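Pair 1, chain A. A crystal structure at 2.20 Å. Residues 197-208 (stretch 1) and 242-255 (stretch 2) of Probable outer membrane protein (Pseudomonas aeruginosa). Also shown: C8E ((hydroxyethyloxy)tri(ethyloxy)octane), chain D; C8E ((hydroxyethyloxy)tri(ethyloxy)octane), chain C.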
# COMPACT_ATOMS: atom_id res chain seq x y z
N SER A 197 12.37 20.12 -21.33
CA SER A 197 13.59 19.60 -20.74
C SER A 197 14.82 20.51 -20.71
O SER A 197 15.95 20.03 -20.63
CB SER A 197 13.95 18.27 -21.41
OG SER A 197 12.92 17.31 -21.16
N ASN A 198 14.60 21.82 -20.79
CA ASN A 198 15.70 22.78 -20.69
C ASN A 198 15.76 23.12 -19.22
O ASN A 198 16.83 23.07 -18.61
CB ASN A 198 15.43 24.02 -21.52
CG ASN A 198 15.76 23.82 -22.98
OD1 ASN A 198 15.27 22.88 -23.60
ND2 ASN A 198 16.59 24.69 -23.52
N SER A 199 14.62 23.48 -18.64
CA SER A 199 14.55 23.76 -17.22
C SER A 199 14.20 22.41 -16.58
O SER A 199 13.46 21.62 -17.16
CB SER A 199 13.46 24.79 -16.91
OG SER A 199 12.19 24.34 -17.36
N SER A 200 14.76 22.13 -15.41
CA SER A 200 14.47 20.88 -14.72
C SER A 200 14.95 20.92 -13.28
O SER A 200 16.08 21.32 -12.98
CB SER A 200 15.11 19.68 -15.43
OG SER A 200 16.50 19.62 -15.17
N ALA A 201 14.06 20.49 -12.39
CA ALA A 201 14.34 20.46 -10.97
C ALA A 201 13.58 19.28 -10.38
O ALA A 201 12.47 18.95 -10.83
CB ALA A 201 13.90 21.75 -10.32
N LEU A 202 14.18 18.62 -9.40
CA LEU A 202 13.52 17.49 -8.76
C LEU A 202 12.70 17.98 -7.58
O LEU A 202 13.24 18.53 -6.61
CB LEU A 202 14.55 16.47 -8.28
CG LEU A 202 13.93 15.21 -7.66
CD1 LEU A 202 13.31 14.35 -8.75
CD2 LEU A 202 15.01 14.42 -6.91
N MET A 203 11.39 17.81 -7.68
CA MET A 203 10.47 18.19 -6.62
C MET A 203 10.50 17.03 -5.63
O MET A 203 10.41 15.87 -6.03
CB MET A 203 9.07 18.36 -7.20
CG MET A 203 7.97 18.34 -6.16
SD MET A 203 8.05 19.77 -5.09
CE MET A 203 6.75 20.77 -5.80
N ARG A 204 10.64 17.33 -4.34
CA ARG A 204 10.69 16.31 -3.30
C ARG A 204 9.73 16.63 -2.16
O ARG A 204 9.77 17.71 -1.59
CB ARG A 204 12.11 16.19 -2.73
CG ARG A 204 13.15 15.77 -3.77
CD ARG A 204 14.54 15.56 -3.18
NE ARG A 204 15.16 16.80 -2.71
CZ ARG A 204 16.46 16.94 -2.44
NH1 ARG A 204 17.28 15.91 -2.60
NH2 ARG A 204 16.93 18.11 -2.01
N VAL A 205 8.86 15.67 -1.83
CA VAL A 205 7.89 15.87 -0.76
C VAL A 205 8.07 14.78 0.29
O VAL A 205 8.03 13.59 -0.01
CB VAL A 205 6.44 15.81 -1.31
CG1 VAL A 205 5.45 16.23 -0.22
CG2 VAL A 205 6.31 16.71 -2.53
N LYS A 206 8.27 15.20 1.54
CA LYS A 206 8.47 14.28 2.65
C LYS A 206 7.47 14.65 3.74
O LYS A 206 7.53 15.74 4.31
CB LYS A 206 9.90 14.39 3.18
CG LYS A 206 10.15 13.58 4.43
CD LYS A 206 10.53 12.15 4.11
CE LYS A 206 12.01 12.06 3.74
NZ LYS A 206 12.89 12.40 4.90
N VAL A 207 6.55 13.74 4.03
CA VAL A 207 5.52 13.99 5.03
C VAL A 207 5.28 12.79 5.92
O VAL A 207 5.61 11.66 5.56
CB VAL A 207 4.19 14.39 4.33
CG1 VAL A 207 4.37 15.74 3.62
CG2 VAL A 207 3.79 13.31 3.31
N ASP A 208 4.71 13.05 7.10
CA ASP A 208 4.44 12.01 8.08
C ASP A 208 3.22 12.39 8.91
O ASP A 208 2.83 13.55 8.95
CB ASP A 208 5.64 11.87 9.03
CG ASP A 208 6.95 11.62 8.30
OD1 ASP A 208 7.24 10.45 7.99
OD2 ASP A 208 7.69 12.60 8.04
N GLY A 242 4.69 17.82 6.54
CA GLY A 242 6.13 17.82 6.40
C GLY A 242 6.61 19.01 5.58
O GLY A 242 6.24 20.15 5.86
N HIS A 243 7.42 18.74 4.55
CA HIS A 243 7.97 19.80 3.71
C HIS A 243 8.16 19.33 2.28
O HIS A 243 8.04 18.15 1.98
CB HIS A 243 9.36 20.22 4.23
CG HIS A 243 9.40 20.48 5.70
ND1 HIS A 243 9.15 21.73 6.24
CD2 HIS A 243 9.60 19.65 6.76
CE1 HIS A 243 9.19 21.65 7.56
NE2 HIS A 243 9.46 20.40 7.90
N TYR A 244 8.47 20.28 1.40
CA TYR A 244 8.76 19.98 0.00
C TYR A 244 9.90 20.91 -0.35
O TYR A 244 10.02 21.99 0.22
CB TYR A 244 7.54 20.23 -0.92
CG TYR A 244 7.33 21.68 -1.34
CD1 TYR A 244 8.17 22.30 -2.26
CD2 TYR A 244 6.27 22.43 -0.81
CE1 TYR A 244 7.97 23.63 -2.65
CE2 TYR A 244 6.05 23.76 -1.19
CZ TYR A 244 6.91 24.35 -2.11
OH TYR A 244 6.69 25.66 -2.49
N ASN A 245 10.75 20.49 -1.27
CA ASN A 245 11.85 21.32 -1.70
C ASN A 245 12.13 20.93 -3.14
O ASN A 245 11.76 19.84 -3.58
CB ASN A 245 13.09 21.10 -0.82
CG ASN A 245 13.81 19.80 -1.11
OD1 ASN A 245 14.51 19.68 -2.10
ND2 ASN A 245 13.63 18.82 -0.23
N LEU A 246 12.73 21.84 -3.89
CA LEU A 246 13.05 21.58 -5.27
C LEU A 246 14.56 21.54 -5.40
O LEU A 246 15.24 22.48 -5.00
CB LEU A 246 12.49 22.69 -6.17
CG LEU A 246 10.98 22.91 -6.25
CD1 LEU A 246 10.40 23.11 -4.87
CD2 LEU A 246 10.70 24.13 -7.11
N TYR A 247 15.07 20.45 -5.94
CA TYR A 247 16.50 20.33 -6.15
C TYR A 247 16.76 20.63 -7.62
O TYR A 247 16.63 19.75 -8.47
CB TYR A 247 17.00 18.92 -5.82
CG TYR A 247 18.35 18.61 -6.44
CD1 TYR A 247 19.39 19.54 -6.39
CD2 TYR A 247 18.57 17.42 -7.13
CE1 TYR A 247 20.61 19.30 -7.03
CE2 TYR A 247 19.78 17.17 -7.76
CZ TYR A 247 20.80 18.12 -7.71
OH TYR A 247 21.98 17.90 -8.38
N ASP A 248 17.11 21.88 -7.91
CA ASP A 248 17.37 22.29 -9.29
C ASP A 248 18.74 21.88 -9.81
O ASP A 248 19.73 21.96 -9.09
CB ASP A 248 17.22 23.81 -9.42
CG ASP A 248 18.18 24.57 -8.52
OD1 ASP A 248 18.90 25.46 -9.03
OD2 ASP A 248 18.22 24.28 -7.30
N HIS A 249 18.78 21.44 -11.06
CA HIS A 249 20.02 21.04 -11.74
C HIS A 249 19.75 21.56 -13.14
O HIS A 249 19.78 20.85 -14.15
CB HIS A 249 20.19 19.52 -11.70
CG HIS A 249 18.93 18.75 -11.95
ND1 HIS A 249 18.67 18.12 -13.15
CD2 HIS A 249 17.88 18.47 -11.14
CE1 HIS A 249 17.51 17.48 -13.06
NE2 HIS A 249 17.01 17.68 -11.86
N ASP A 250 19.49 22.87 -13.13
CA ASP A 250 19.09 23.67 -14.27
C ASP A 250 20.07 24.74 -14.74
O ASP A 250 19.83 25.42 -15.73
CB ASP A 250 17.80 24.40 -13.87
CG ASP A 250 16.68 24.11 -14.77
OD1 ASP A 250 15.54 24.47 -14.43
OD2 ASP A 250 16.95 23.51 -15.84
N GLY A 251 21.15 24.92 -13.99
CA GLY A 251 22.08 25.97 -14.36
C GLY A 251 21.46 27.27 -13.86
O GLY A 251 21.78 28.36 -14.35
N GLY A 252 20.55 27.16 -12.89
CA GLY A 252 19.91 28.34 -12.33
C GLY A 252 18.57 28.77 -12.89
O GLY A 252 17.97 29.73 -12.39
N LEU A 253 18.08 28.09 -13.93
CA LEU A 253 16.79 28.45 -14.54
C LEU A 253 15.63 28.41 -13.57
O LEU A 253 14.89 29.38 -13.42
CB LEU A 253 16.47 27.54 -15.72
CG LEU A 253 17.34 27.71 -16.97
CD1 LEU A 253 16.90 26.73 -18.04
CD2 LEU A 253 17.23 29.14 -17.48
N THR A 254 15.45 27.26 -12.92
CA THR A 254 14.35 27.10 -11.98
C THR A 254 14.37 28.09 -10.83
O THR A 254 13.36 28.73 -10.55
CB THR A 254 14.32 25.66 -11.42
OG1 THR A 254 13.98 24.76 -12.48
CG2 THR A 254 13.28 25.53 -10.32
N GLU A 255 15.52 28.23 -10.16
CA GLU A 255 15.60 29.14 -9.03
C GLU A 255 15.40 30.58 -9.50
O GLU A 255 14.77 31.38 -8.79
CB GLU A 255 16.96 29.01 -8.33
CG GLU A 255 16.97 29.64 -6.94
CD GLU A 255 18.19 29.25 -6.10
OE1 GLU A 255 18.18 29.50 -4.88
OE2 GLU A 255 19.17 28.70 -6.65
C1 C8E D . -2.02 5.00 -9.32
C2 C8E D . -1.07 5.85 -8.63
C3 C8E D . -1.51 6.37 -7.34
C4 C8E D . -0.39 7.10 -6.77
C5 C8E D . -0.60 7.22 -5.30
C6 C8E D . 0.66 7.51 -4.65
C7 C8E D . 0.17 8.10 -3.41
C8 C8E D . 1.02 7.64 -2.28
O9 C8E D . 1.62 8.46 -1.29
C10 C8E D . 2.54 9.46 -1.68
C11 C8E D . 2.98 10.13 -0.42
O12 C8E D . 2.21 11.32 -0.18
C13 C8E D . 2.94 12.58 -0.28
C14 C8E D . 3.24 13.38 -1.58
O15 C8E D . 3.03 14.78 -1.93
C16 C8E D . 1.74 15.00 -2.54
C17 C8E D . 1.72 14.88 -4.07
O18 C8E D . 2.91 14.92 -4.89
C19 C8E D . 3.27 16.26 -5.33
C20 C8E D . 3.44 16.65 -6.84
O21 C8E D . 4.75 16.60 -7.43
C1 C8E C . 4.12 21.21 -8.46
C2 C8E C . 3.62 22.31 -9.27
C3 C8E C . 4.65 23.04 -9.99
C4 C8E C . 4.01 24.18 -10.62
C5 C8E C . 4.99 24.81 -11.53
C6 C8E C . 4.35 25.87 -12.27
C7 C8E C . 5.52 26.50 -12.88
C8 C8E C . 5.06 27.67 -13.63
O9 C8E C . 5.81 28.55 -14.44
C10 C8E C . 6.88 29.28 -13.87
C11 C8E C . 7.41 30.12 -14.99
O12 C8E C . 8.75 29.76 -15.34
C13 C8E C . 9.21 30.38 -16.57
C14 C8E C . 10.63 30.24 -17.20
O15 C8E C . 11.76 29.37 -16.90
C16 C8E C . 12.63 29.98 -15.94
C17 C8E C . 13.76 30.85 -16.52
O18 C8E C . 14.33 31.97 -15.82
C19 C8E C . 13.64 33.22 -16.11
C20 C8E C . 13.76 34.51 -15.21
O21 C8E C . 12.74 35.50 -15.32
O HOH W 1 19.43 20.25 -16.69

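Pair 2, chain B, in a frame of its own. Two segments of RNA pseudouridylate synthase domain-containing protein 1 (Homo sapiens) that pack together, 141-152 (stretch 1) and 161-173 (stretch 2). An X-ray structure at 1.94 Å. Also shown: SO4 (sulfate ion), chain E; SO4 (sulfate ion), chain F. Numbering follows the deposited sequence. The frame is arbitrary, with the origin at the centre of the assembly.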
# COMPACT_ATOMS: atom_id res chain seq x y z
N PRO B 141 19.58 -8.33 6.28
CA PRO B 141 18.24 -8.78 5.89
C PRO B 141 17.33 -8.97 7.12
O PRO B 141 17.78 -9.39 8.20
CB PRO B 141 18.52 -10.07 5.13
CG PRO B 141 19.83 -10.58 5.72
CD PRO B 141 20.61 -9.35 5.99
N LYS B 142 16.05 -8.60 6.96
CA LYS B 142 15.09 -8.62 8.04
C LYS B 142 13.88 -9.44 7.70
O LYS B 142 13.60 -9.65 6.51
CB LYS B 142 14.68 -7.19 8.41
CG LYS B 142 15.67 -6.46 9.29
CD LYS B 142 15.14 -5.09 9.62
CE LYS B 142 16.20 -4.09 10.03
NZ LYS B 142 15.56 -2.77 10.32
N PRO B 143 13.15 -9.92 8.74
CA PRO B 143 11.97 -10.77 8.49
C PRO B 143 10.97 -10.19 7.56
O PRO B 143 10.60 -9.02 7.69
CB PRO B 143 11.33 -10.90 9.87
CG PRO B 143 12.36 -10.54 10.83
CD PRO B 143 13.33 -9.67 10.18
N SER B 144 10.50 -11.01 6.65
CA SER B 144 9.61 -10.49 5.63
C SER B 144 8.59 -11.50 5.22
O SER B 144 8.94 -12.66 5.00
CB SER B 144 10.42 -10.06 4.42
OG SER B 144 11.52 -9.22 4.75
N LEU B 145 7.35 -11.06 5.07
CA LEU B 145 6.29 -11.95 4.61
C LEU B 145 5.16 -11.15 3.99
O LEU B 145 4.53 -10.34 4.69
CB LEU B 145 5.75 -12.80 5.74
CG LEU B 145 4.66 -13.85 5.34
CD1 LEU B 145 5.13 -14.76 4.28
CD2 LEU B 145 4.34 -14.68 6.47
N THR B 146 4.89 -11.41 2.72
CA THR B 146 3.81 -10.80 1.96
C THR B 146 2.96 -11.89 1.35
O THR B 146 3.46 -12.76 0.62
CB THR B 146 4.28 -9.88 0.80
OG1 THR B 146 5.08 -8.84 1.30
CG2 THR B 146 3.11 -9.25 0.06
N ASP B 147 1.69 -11.86 1.67
CA ASP B 147 0.70 -12.76 1.10
C ASP B 147 0.06 -12.07 -0.11
O ASP B 147 -0.50 -10.99 0.02
CB ASP B 147 -0.33 -13.09 2.15
CG ASP B 147 -1.43 -14.03 1.74
OD1 ASP B 147 -1.17 -14.91 0.90
OD2 ASP B 147 -2.52 -13.94 2.33
N LEU B 148 0.15 -12.68 -1.27
CA LEU B 148 -0.35 -12.10 -2.53
C LEU B 148 -1.49 -12.99 -3.04
O LEU B 148 -1.26 -14.17 -3.28
CB LEU B 148 0.79 -12.06 -3.55
CG LEU B 148 0.54 -11.47 -4.95
CD1 LEU B 148 1.82 -10.99 -5.56
CD2 LEU B 148 -0.09 -12.50 -5.95
N VAL B 149 -2.64 -12.40 -3.32
CA VAL B 149 -3.81 -13.08 -3.89
C VAL B 149 -4.12 -12.41 -5.26
O VAL B 149 -4.37 -11.19 -5.33
CB VAL B 149 -5.02 -13.01 -2.92
CG1 VAL B 149 -6.25 -13.68 -3.52
CG2 VAL B 149 -4.69 -13.66 -1.57
N VAL B 150 -4.17 -13.20 -6.31
CA VAL B 150 -4.45 -12.68 -7.65
C VAL B 150 -5.96 -12.48 -7.79
O VAL B 150 -6.71 -13.42 -7.61
CB VAL B 150 -3.88 -13.58 -8.76
CG1 VAL B 150 -4.16 -12.99 -10.12
CG2 VAL B 150 -2.38 -13.78 -8.59
N LEU B 151 -6.40 -11.25 -8.12
CA LEU B 151 -7.81 -10.93 -8.26
C LEU B 151 -8.25 -11.07 -9.71
O LEU B 151 -9.29 -11.66 -9.99
CB LEU B 151 -8.08 -9.51 -7.78
CG LEU B 151 -7.74 -9.23 -6.35
CD1 LEU B 151 -7.83 -7.74 -6.09
CD2 LEU B 151 -8.58 -10.10 -5.39
N GLU B 152 -7.47 -10.49 -10.63
CA GLU B 152 -7.83 -10.49 -12.04
C GLU B 152 -6.61 -10.42 -12.92
O GLU B 152 -5.58 -9.91 -12.51
CB GLU B 152 -8.70 -9.22 -12.38
CG GLU B 152 -10.19 -9.26 -12.00
CD GLU B 152 -10.99 -7.99 -12.27
OE1 GLU B 152 -10.50 -6.92 -11.88
OE2 GLU B 152 -12.10 -8.07 -12.85
N VAL B 161 -1.08 -7.38 -17.22
CA VAL B 161 -0.89 -7.07 -15.81
C VAL B 161 -1.85 -7.92 -14.97
O VAL B 161 -2.90 -8.38 -15.45
CB VAL B 161 -1.06 -5.56 -15.42
CG1 VAL B 161 -0.13 -4.64 -16.21
CG2 VAL B 161 -2.49 -5.12 -15.48
N SER B 162 -1.53 -8.00 -13.70
CA SER B 162 -2.39 -8.66 -12.71
C SER B 162 -2.86 -7.69 -11.66
O SER B 162 -2.06 -7.01 -11.04
CB SER B 162 -1.64 -9.80 -12.01
OG SER B 162 -1.24 -10.78 -12.94
N LYS B 163 -4.16 -7.69 -11.38
CA LYS B 163 -4.68 -6.94 -10.26
C LYS B 163 -4.60 -7.87 -9.04
O LYS B 163 -5.08 -9.01 -9.12
CB LYS B 163 -6.12 -6.51 -10.49
CG LYS B 163 -6.61 -5.63 -9.35
CD LYS B 163 -7.94 -5.03 -9.71
CE LYS B 163 -8.52 -4.31 -8.54
NZ LYS B 163 -9.88 -3.77 -8.84
N VAL B 164 -3.97 -7.42 -7.94
CA VAL B 164 -3.75 -8.26 -6.78
C VAL B 164 -4.14 -7.60 -5.49
O VAL B 164 -4.15 -6.37 -5.39
CB VAL B 164 -2.27 -8.72 -6.67
CG1 VAL B 164 -1.80 -9.40 -7.96
CG2 VAL B 164 -1.34 -7.55 -6.32
N LEU B 165 -4.36 -8.44 -4.47
CA LEU B 165 -4.55 -8.02 -3.09
C LEU B 165 -3.26 -8.46 -2.38
O LEU B 165 -2.83 -9.62 -2.52
CB LEU B 165 -5.77 -8.72 -2.47
CG LEU B 165 -6.11 -8.42 -0.98
CD1 LEU B 165 -6.48 -6.99 -0.80
CD2 LEU B 165 -7.25 -9.24 -0.54
N LEU B 166 -2.63 -7.55 -1.61
CA LEU B 166 -1.40 -7.83 -0.89
C LEU B 166 -1.61 -7.64 0.57
O LEU B 166 -2.06 -6.58 0.98
CB LEU B 166 -0.28 -6.91 -1.35
CG LEU B 166 0.08 -7.03 -2.84
CD1 LEU B 166 0.78 -5.82 -3.32
CD2 LEU B 166 0.86 -8.27 -3.12
N LYS B 167 -1.27 -8.65 1.38
CA LYS B 167 -1.39 -8.53 2.83
C LYS B 167 -0.01 -8.75 3.43
O LYS B 167 0.48 -9.88 3.48
CB LYS B 167 -2.39 -9.53 3.37
CG LYS B 167 -2.73 -9.32 4.84
CD LYS B 167 -3.53 -10.47 5.37
CE LYS B 167 -3.69 -10.39 6.85
NZ LYS B 167 -4.46 -11.55 7.36
N PRO B 168 0.68 -7.67 3.82
CA PRO B 168 1.98 -7.88 4.47
C PRO B 168 1.79 -8.28 5.93
O PRO B 168 0.92 -7.73 6.59
CB PRO B 168 2.64 -6.52 4.39
CG PRO B 168 1.51 -5.51 4.37
CD PRO B 168 0.29 -6.25 3.83
N LEU B 169 2.59 -9.21 6.42
CA LEU B 169 2.59 -9.58 7.83
C LEU B 169 3.80 -9.00 8.52
O LEU B 169 3.99 -9.26 9.68
CB LEU B 169 2.52 -11.09 8.02
CG LEU B 169 1.20 -11.71 7.50
CD1 LEU B 169 1.21 -13.21 7.66
CD2 LEU B 169 -0.00 -11.13 8.24
N THR B 170 4.64 -8.25 7.79
CA THR B 170 5.81 -7.57 8.34
C THR B 170 5.78 -6.14 7.80
O THR B 170 4.98 -5.85 6.92
CB THR B 170 7.08 -8.29 7.99
OG1 THR B 170 7.14 -8.42 6.59
CG2 THR B 170 7.17 -9.66 8.64
N GLY B 171 6.65 -5.29 8.32
CA GLY B 171 6.68 -3.88 7.96
C GLY B 171 7.99 -3.39 7.38
O GLY B 171 8.43 -2.30 7.71
N ARG B 172 8.58 -4.12 6.43
CA ARG B 172 9.87 -3.68 5.87
C ARG B 172 9.67 -2.46 5.01
O ARG B 172 8.63 -2.33 4.40
CB ARG B 172 10.54 -4.79 5.04
CG ARG B 172 10.68 -6.14 5.72
CD ARG B 172 11.97 -6.21 6.52
NE ARG B 172 11.94 -5.26 7.64
CZ ARG B 172 11.28 -5.43 8.78
NH1 ARG B 172 11.31 -4.48 9.72
NH2 ARG B 172 10.59 -6.55 9.01
N THR B 173 10.67 -1.60 4.87
CA THR B 173 10.55 -0.42 4.00
C THR B 173 10.36 -0.89 2.55
O THR B 173 10.98 -1.86 2.15
CB THR B 173 11.78 0.48 4.17
OG1 THR B 173 11.73 1.06 5.47
CG2 THR B 173 11.86 1.58 3.09
S SO4 E . 13.45 -1.84 7.50
O1 SO4 E . 14.90 -1.69 7.56
O2 SO4 E . 12.93 -2.23 8.83
O3 SO4 E . 13.07 -2.80 6.46
O4 SO4 E . 12.89 -0.57 7.14
S SO4 F . 8.12 -6.08 11.54
O1 SO4 F . 8.56 -7.40 11.08
O2 SO4 F . 9.01 -5.63 12.57
O3 SO4 F . 8.19 -5.12 10.48
O4 SO4 F . 6.74 -6.16 12.02
O HOH W 2 -10.99 -4.27 -11.89
O HOH W 3 -11.36 -6.41 -8.68

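Both pairs are two antiparallel strands joined by backbone hydrogen bonds. Fourteen central residues superpose with an RMSD of 0.7 Å. The strand axes approach to 4.3 Å in pair 1 and 4.5 Å in pair 2. Their N-to-C directions differ by 159° and 140°.

The register is the same through the middle. A:Leu202 and A:Tyr247 match B:Asp147 and B:Lys167, and each is a hydrogen-bonded pair. In pair 1, A:Tyr247 N donates to A:Leu202 O at 2.7 Å. In pair 2, B:Lys167 N donates to B:Asp147 O at 2.8 Å. The ladders part at one end. Pair 1 stays regular as far as A:Val207 and A:Gly242. Pair 2 has a beta bulge, where B:Leu151 N and B:Glu152 N both donate to B:Lys163 O, at 2.8 and 3.2 Å.

One face is apolar at its centre in both. A:Met203 and A:Leu246 match B:Leu148 and B:Leu166. A:Met203 SD lies 4.1 Å from A:Leu246 CD1 and 3.8 Å from A:Tyr244 CD1. B:Leu148 fills the same space with a branched chain: its CG is 3.7 Å from B:Leu166 CD2, and its CD2 is 4.1 Å from B:Val164 CG1. A:Tyr244 and B:Val164 match in backbone, but the tyrosine is far larger and its end leads away from the opposite strand.

The other face differs most at A:Arg204 and A:Asn245, which match B:Val149 and B:Leu165. Pair 1 makes a polar link: A:Arg204 NE and NH2 donate to A:Asn245 OD1 at 3.0 and 2.9 Å. A:Tyr247 CB covers one face of the guanidinium. Pair 2 uses apolar packing, with B:Val149 CB 4.4 Å from B:Leu165 CB.

Where the second strand gives way to loop, A:Ser200 matches B:Leu145 and A:Asp250 matches B:Thr170. Each second-stretch side chain accepts from the matched backbone nitrogen. A:Ser200 N makes a weak bond to A:Asp250 OD1 at 2.7 Å, though the placement of that nitrogen is less sure. B:Leu145 N donates to B:Thr170 OG1 at 3.1 Å. Next to these, A:His249 matches B:Leu169. A:Ser200 O lies over one face of the histidine ring, whereas B:Leu145 CD2 meets B:Leu169 CD1 at 3.7 Å.

A:Leu253 and B:Arg172 also match. A:Leu253 CD1 rests 3.7 Å from A:Asn198 O in van der Waals contact and, being a methyl, cannot donate a hydrogen bond. B:Arg172 NH2 instead donates to B:Pro143 O at 2.8 Å, and its guanidinium also binds both sulfate ions.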